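Local atomic coordinates of sgbp-b (Bacteroides uniformis, PDB entry 7K44), a protein that probably binds xyloglucan at the cell surface, as a surface glycan-binding protein encoded in a polysaccharide utilization locus of a human gut bacterium. Residues Y245-E250 and M375-F380; L124-S129 and I192-G197. One frame throughout, in Å; residues are numbered along the deposited sequence.

Interaction 1. Residues Y245-E250 and M375-F380; sequences YSISGE and MYFDNF. With CA (calcium ion), chain B.
Ile247 CG1 and Phe377 CG each stand anti to their own carbonyl carbon (chi1 -70° and -64°), and this brings the two side chains together on one face of an antiparallel beta sheet. The sheet belongs to the xyloglucan-binding domain. CG1 of Ile247 lies 4.2 Å from CE1 of the Phe377 ring. Leu261 of strand 255-264, in a separate five-stranded antiparallel sheet, touches both. Four backbone hydrogen bonds join the strands. Tyr245 pairs with Phe377 and Ile247 with Met375, each through two bonds. The straightest runs from Tyr245 N to Phe377 O at 3.2 Å. Between them, Ser246 and Tyr376 form a non-hydrogen-bonded pair whose side chains lie on the opposite face. There CB of Ser246 sits 3.5 Å from CE2 of the Tyr376 ring. The polar ends turn to other partners: Ser246 OG bonds to Val227 O, and Tyr376 OH to Glu374. Further along strand 371-384, Asp378 binds a calcium ion. The backbone carbonyls of Asn213, Asp241 and Lys243 and the carboxylate OD2 of Asp215 complete the protein ligands. A water 2.4 Å from the calcium donates a hydrogen bond to OD1 of Asn379. OD1 and OD2 of Asp378 both hold the metal at 2.5 Å.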
loop_
_atom_site.group_PDB
_atom_site.type_symbol
_atom_site.label_atom_id
_atom_site.label_comp_id
_atom_site.label_asym_id
_atom_site.label_seq_id
_atom_site.Cartn_x
_atom_site.Cartn_y
_atom_site.Cartn_z
ATOM N N TYR A 245 -16.055 11.382 10.812
ATOM C CA TYR A 245 -17.138 12.229 10.323
ATOM C C TYR A 245 -17.520 11.854 8.902
ATOM O O TYR A 245 -16.659 11.563 8.063
ATOM C CB TYR A 245 -16.863 13.749 10.442
ATOM C CG TYR A 245 -17.410 14.314 11.732
ATOM C CD1 TYR A 245 -16.789 14.038 12.940
ATOM C CD2 TYR A 245 -18.579 15.073 11.748
ATOM C CE1 TYR A 245 -17.280 14.529 14.138
ATOM C CE2 TYR A 245 -19.089 15.577 12.957
ATOM C CZ TYR A 245 -18.436 15.294 14.142
ATOM O OH TYR A 245 -18.912 15.746 15.355
ATOM N N SER A 246 -18.822 11.803 8.659
ATOM C CA SER A 246 -19.378 11.522 7.349
ATOM C C SER A 246 -19.862 12.790 6.666
ATOM O O SER A 246 -20.329 13.733 7.315
ATOM C CB SER A 246 -20.534 10.524 7.455
ATOM O OG SER A 246 -21.673 11.111 8.056
ATOM N N ILE A 247 -19.728 12.808 5.341
ATOM C CA ILE A 247 -20.430 13.736 4.457
ATOM C C ILE A 247 -21.341 12.880 3.588
ATOM O O ILE A 247 -20.865 11.975 2.893
ATOM C CB ILE A 247 -19.442 14.514 3.574
ATOM C CG1 ILE A 247 -18.646 15.508 4.417
ATOM C CG2 ILE A 247 -20.165 15.215 2.435
ATOM C CD1 ILE A 247 -19.442 16.710 4.857
ATOM N N SER A 248 -22.649 13.142 3.628
ATOM C CA SER A 248 -23.556 12.243 2.923
ATOM C C SER A 248 -24.835 12.974 2.551
ATOM O O SER A 248 -25.212 13.967 3.178
ATOM C CB SER A 248 -23.878 10.992 3.748
ATOM O OG SER A 248 -24.740 11.309 4.823
ATOM N N GLY A 249 -25.506 12.452 1.525
ATOM C CA GLY A 249 -26.803 12.939 1.107
ATOM C C GLY A 249 -26.881 13.036 -0.397
ATOM O O GLY A 249 -26.023 12.531 -1.119
ATOM N N GLU A 250 -27.921 13.706 -0.884
ATOM C CA GLU A 250 -28.128 13.876 -2.315
ATOM C C GLU A 250 -27.570 15.228 -2.739
ATOM O O GLU A 250 -27.953 16.265 -2.187
ATOM C CB GLU A 250 -29.608 13.758 -2.681
ATOM C CG GLU A 250 -29.860 13.736 -4.178
ATOM C CD GLU A 250 -31.325 13.548 -4.514
ATOM O OE1 GLU A 250 -31.903 12.525 -4.091
ATOM O OE2 GLU A 250 -31.901 14.429 -5.188
ATOM N N MET A 375 -19.415 9.411 2.311
ATOM C CA MET A 375 -17.969 9.372 2.495
ATOM C C MET A 375 -17.657 9.658 3.954
ATOM O O MET A 375 -18.420 10.342 4.642
ATOM C CB MET A 375 -17.279 10.419 1.616
ATOM C CG MET A 375 -17.664 10.360 0.148
ATOM S SD MET A 375 -17.136 11.845 -0.709
ATOM C CE MET A 375 -15.427 11.819 -0.219
ATOM N N TYR A 376 -16.513 9.155 4.413
ATOM C CA TYR A 376 -16.088 9.261 5.803
ATOM C C TYR A 376 -14.626 9.678 5.854
ATOM O O TYR A 376 -13.818 9.273 5.009
ATOM C CB TYR A 376 -16.256 7.912 6.534
ATOM C CG TYR A 376 -17.647 7.338 6.409
ATOM C CD1 TYR A 376 -18.026 6.613 5.289
ATOM C CD2 TYR A 376 -18.585 7.568 7.394
ATOM C CE1 TYR A 376 -19.320 6.115 5.161
ATOM C CE2 TYR A 376 -19.872 7.063 7.286
ATOM C CZ TYR A 376 -20.231 6.350 6.164
ATOM O OH TYR A 376 -21.525 5.869 6.072
ATOM N N PHE A 377 -14.285 10.456 6.883
ATOM C CA PHE A 377 -12.969 11.069 7.019
ATOM C C PHE A 377 -12.475 10.923 8.453
ATOM O O PHE A 377 -13.253 11.066 9.406
ATOM C CB PHE A 377 -13.060 12.577 6.725
ATOM C CG PHE A 377 -13.467 12.907 5.325
ATOM C CD1 PHE A 377 -14.803 13.011 4.976
ATOM C CD2 PHE A 377 -12.500 13.125 4.351
ATOM C CE1 PHE A 377 -15.163 13.323 3.674
ATOM C CE2 PHE A 377 -12.861 13.429 3.053
ATOM C CZ PHE A 377 -14.192 13.519 2.718
ATOM N N ASP A 378 -11.170 10.698 8.618
ATOM C CA ASP A 378 -10.585 10.589 9.949
ATOM C C ASP A 378 -9.078 10.765 9.857
ATOM O O ASP A 378 -8.474 10.698 8.777
ATOM C CB ASP A 378 -10.914 9.220 10.568
ATOM C CG ASP A 378 -10.893 9.208 12.108
ATOM O OD1 ASP A 378 -10.533 10.199 12.792
ATOM O OD2 ASP A 378 -11.259 8.131 12.635
ATOM N N ASN A 379 -8.473 10.970 11.023
ATOM C CA ASN A 379 -7.021 10.855 11.207
ATOM C C ASN A 379 -6.228 11.778 10.282
ATOM O O ASN A 379 -5.380 11.334 9.513
ATOM C CB ASN A 379 -6.561 9.401 11.087
ATOM C CG ASN A 379 -6.878 8.597 12.326
ATOM O OD1 ASN A 379 -7.051 9.160 13.407
ATOM N ND2 ASN A 379 -6.926 7.273 12.184
ATOM N N PHE A 380 -6.499 13.082 10.387
ATOM C CA PHE A 380 -5.697 14.062 9.666
ATOM C C PHE A 380 -4.358 14.230 10.379
ATOM O O PHE A 380 -4.310 14.453 11.594
ATOM C CB PHE A 380 -6.425 15.405 9.585
ATOM C CG PHE A 380 -7.704 15.365 8.799
ATOM C CD1 PHE A 380 -8.887 14.943 9.389
ATOM C CD2 PHE A 380 -7.727 15.767 7.478
ATOM C CE1 PHE A 380 -10.082 14.913 8.670
ATOM C CE2 PHE A 380 -8.913 15.741 6.743
ATOM C CZ PHE A 380 -10.087 15.307 7.336
HETATM CA CA CA B . -11.246 9.027 14.943
HETATM O O HOH W 1 -8.905 8.534 15.220
#

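Interaction 2. Residues L124-S129 and I192-G197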
loop_
_atom_site.group_PDB
_atom_site.type_symbol
_atom_site.label_atom_id
_atom_site.label_comp_id
_atom_site.label_asym_id
_atom_site.label_seq_id
_atom_site.Cartn_x
_atom_site.Cartn_y
_atom_site.Cartn_z
ATOM N N LEU A 124 17.297 -13.641 -1.554
ATOM C CA LEU A 124 17.545 -12.219 -1.358
ATOM C C LEU A 124 16.687 -11.714 -0.200
ATOM O O LEU A 124 15.638 -12.293 0.102
ATOM C CB LEU A 124 17.168 -11.455 -2.621
ATOM C CG LEU A 124 18.037 -11.742 -3.850
ATOM C CD1 LEU A 124 17.395 -11.185 -5.109
ATOM C CD2 LEU A 124 19.424 -11.178 -3.663
ATOM N N PRO A 125 17.114 -10.644 0.473
ATOM C CA PRO A 125 16.277 -10.066 1.518
ATOM C C PRO A 125 15.015 -9.473 0.910
ATOM O O PRO A 125 15.005 -9.083 -0.269
ATOM C CB PRO A 125 17.168 -8.962 2.117
ATOM C CG PRO A 125 18.071 -8.578 1.006
ATOM C CD PRO A 125 18.350 -9.864 0.265
ATOM N N PRO A 126 13.935 -9.388 1.679
ATOM C CA PRO A 126 12.722 -8.750 1.168
ATOM C C PRO A 126 12.900 -7.241 1.129
ATOM O O PRO A 126 13.759 -6.665 1.798
ATOM C CB PRO A 126 11.660 -9.146 2.198
ATOM C CG PRO A 126 12.437 -9.225 3.504
ATOM C CD PRO A 126 13.828 -9.733 3.106
ATOM N N SER A 127 12.067 -6.598 0.322
ATOM C CA SER A 127 12.051 -5.148 0.252
ATOM C C SER A 127 10.609 -4.699 0.112
ATOM O O SER A 127 9.757 -5.445 -0.374
ATOM C CB SER A 127 12.886 -4.616 -0.919
ATOM O OG SER A 127 12.558 -5.273 -2.131
ATOM N N ILE A 128 10.340 -3.479 0.571
ATOM C CA ILE A 128 9.015 -2.876 0.493
ATOM C C ILE A 128 9.107 -1.611 -0.344
ATOM O O ILE A 128 9.929 -0.731 -0.062
ATOM C CB ILE A 128 8.467 -2.552 1.890
ATOM C CG1 ILE A 128 8.209 -3.841 2.658
ATOM C CG2 ILE A 128 7.185 -1.723 1.759
ATOM C CD1 ILE A 128 8.121 -3.654 4.171
ATOM N N SER A 129 8.271 -1.517 -1.377
ATOM C CA SER A 129 8.240 -0.312 -2.193
ATOM C C SER A 129 7.028 0.573 -1.930
ATOM O O SER A 129 7.126 1.789 -2.100
ATOM C CB SER A 129 8.310 -0.652 -3.685
ATOM O OG SER A 129 7.215 -1.452 -4.081
ATOM N N ILE A 192 8.630 -6.425 7.568
ATOM C CA ILE A 192 8.320 -7.756 7.067
ATOM C C ILE A 192 9.602 -8.571 7.148
ATOM O O ILE A 192 10.624 -8.191 6.563
ATOM C CB ILE A 192 7.798 -7.724 5.626
ATOM C CG1 ILE A 192 6.485 -6.943 5.539
ATOM C CG2 ILE A 192 7.618 -9.155 5.112
ATOM C CD1 ILE A 192 6.008 -6.767 4.101
ATOM N N THR A 193 9.559 -9.666 7.888
ATOM C CA THR A 193 10.717 -10.526 8.070
ATOM C C THR A 193 10.448 -11.851 7.379
ATOM O O THR A 193 9.400 -12.470 7.601
ATOM C CB THR A 193 11.004 -10.748 9.554
ATOM O OG1 THR A 193 11.356 -9.503 10.169
ATOM C CG2 THR A 193 12.165 -11.725 9.735
ATOM N N THR A 194 11.381 -12.270 6.538
ATOM C CA THR A 194 11.351 -13.574 5.900
ATOM C C THR A 194 12.587 -14.342 6.345
ATOM O O THR A 194 13.460 -13.811 7.036
ATOM C CB THR A 194 11.368 -13.428 4.378
ATOM O OG1 THR A 194 12.616 -12.862 3.976
ATOM C CG2 THR A 194 10.244 -12.526 3.885
ATOM N N MET A 195 12.674 -15.600 5.908
ATOM C CA MET A 195 13.898 -16.362 6.136
ATOM C C MET A 195 15.111 -15.706 5.486
ATOM O O MET A 195 16.244 -15.968 5.907
ATOM C CB MET A 195 13.716 -17.806 5.660
ATOM C CG MET A 195 12.700 -18.581 6.486
ATOM S SD MET A 195 13.184 -18.715 8.212
ATOM C CE MET A 195 14.568 -19.853 8.097
ATOM N N GLY A 196 14.899 -14.838 4.493
ATOM C CA GLY A 196 15.966 -14.133 3.813
ATOM C C GLY A 196 16.389 -12.807 4.405
ATOM O O GLY A 196 17.403 -12.250 3.970
ATOM N N GLY A 197 15.637 -12.259 5.356
ATOM C CA GLY A 197 15.997 -10.994 5.964
ATOM C C GLY A 197 14.769 -10.177 6.302
ATOM O O GLY A 197 13.660 -10.701 6.391
HETATM O O HOH W 2 13.335 -12.751 1.286
#
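Pro126 turns the CD and CG side of its ring to the turn that follows strand 188-194, CD lying 3.4 Å from the carbonyl C of Gly197 and CG 3.5 Å from its O. CB and CG of Pro126 pass alongside the Thr194 methyl, CG2, about 4.0 Å away. In the type I beta turn from Thr194 to Gly197, Thr194 OG1 sits between its backbone N and carbonyl carbon (chi1 66°). From there it accepts from Gly196 N at 3.1 Å, which makes an ST turn. The same OG1 donates to a water at 2.8 Å, and that water donates to Leu124 O at 2.6 Å. This bridges the two segments, which share no direct hydrogen bond. A CA-H...O contact from Pro125 CA to Gly196 O adds a weak polar link. Beyond the proline, Ile128 and Ile192 meet by the ends of their longer branches, with CD1 of Ile128 3.8 Å from CD1 of Ile192. Their chi2 angles, near 180° (160° and 174°), carry each CD1 out to the other isoleucine. The contact joins the two sheets of the immunoglobulin-like IPT/TIG sandwich. Val144 of strand 141-147 touches both isoleucines, and Ile128 also touches Ala199 and Val201 of strand 197-204.

How the interactions relate
The two contacts lie in different parts of a mostly beta chain, on opposite sides of its centre. Their centres are 37 Å apart and their nearest atoms about 20 Å apart, so they do not touch. Interaction 1 is buried and joins neighbouring strands within one sheet. Interaction 2 is partly buried, with Leu124 and Pro125 exposed and Pro126 buried. It joins the loop and strand start of one sheet to the strand end and turn of the other. The chemistry follows this difference. Interaction 1 rests on direct backbone hydrogen bonds. Interaction 2 rests on a proline ring against glycine backbone, apolar side chains, a CA-H...O contact and one water bridge. Interaction 1 also carries a calcium ligand, whereas no metal takes part in interaction 2.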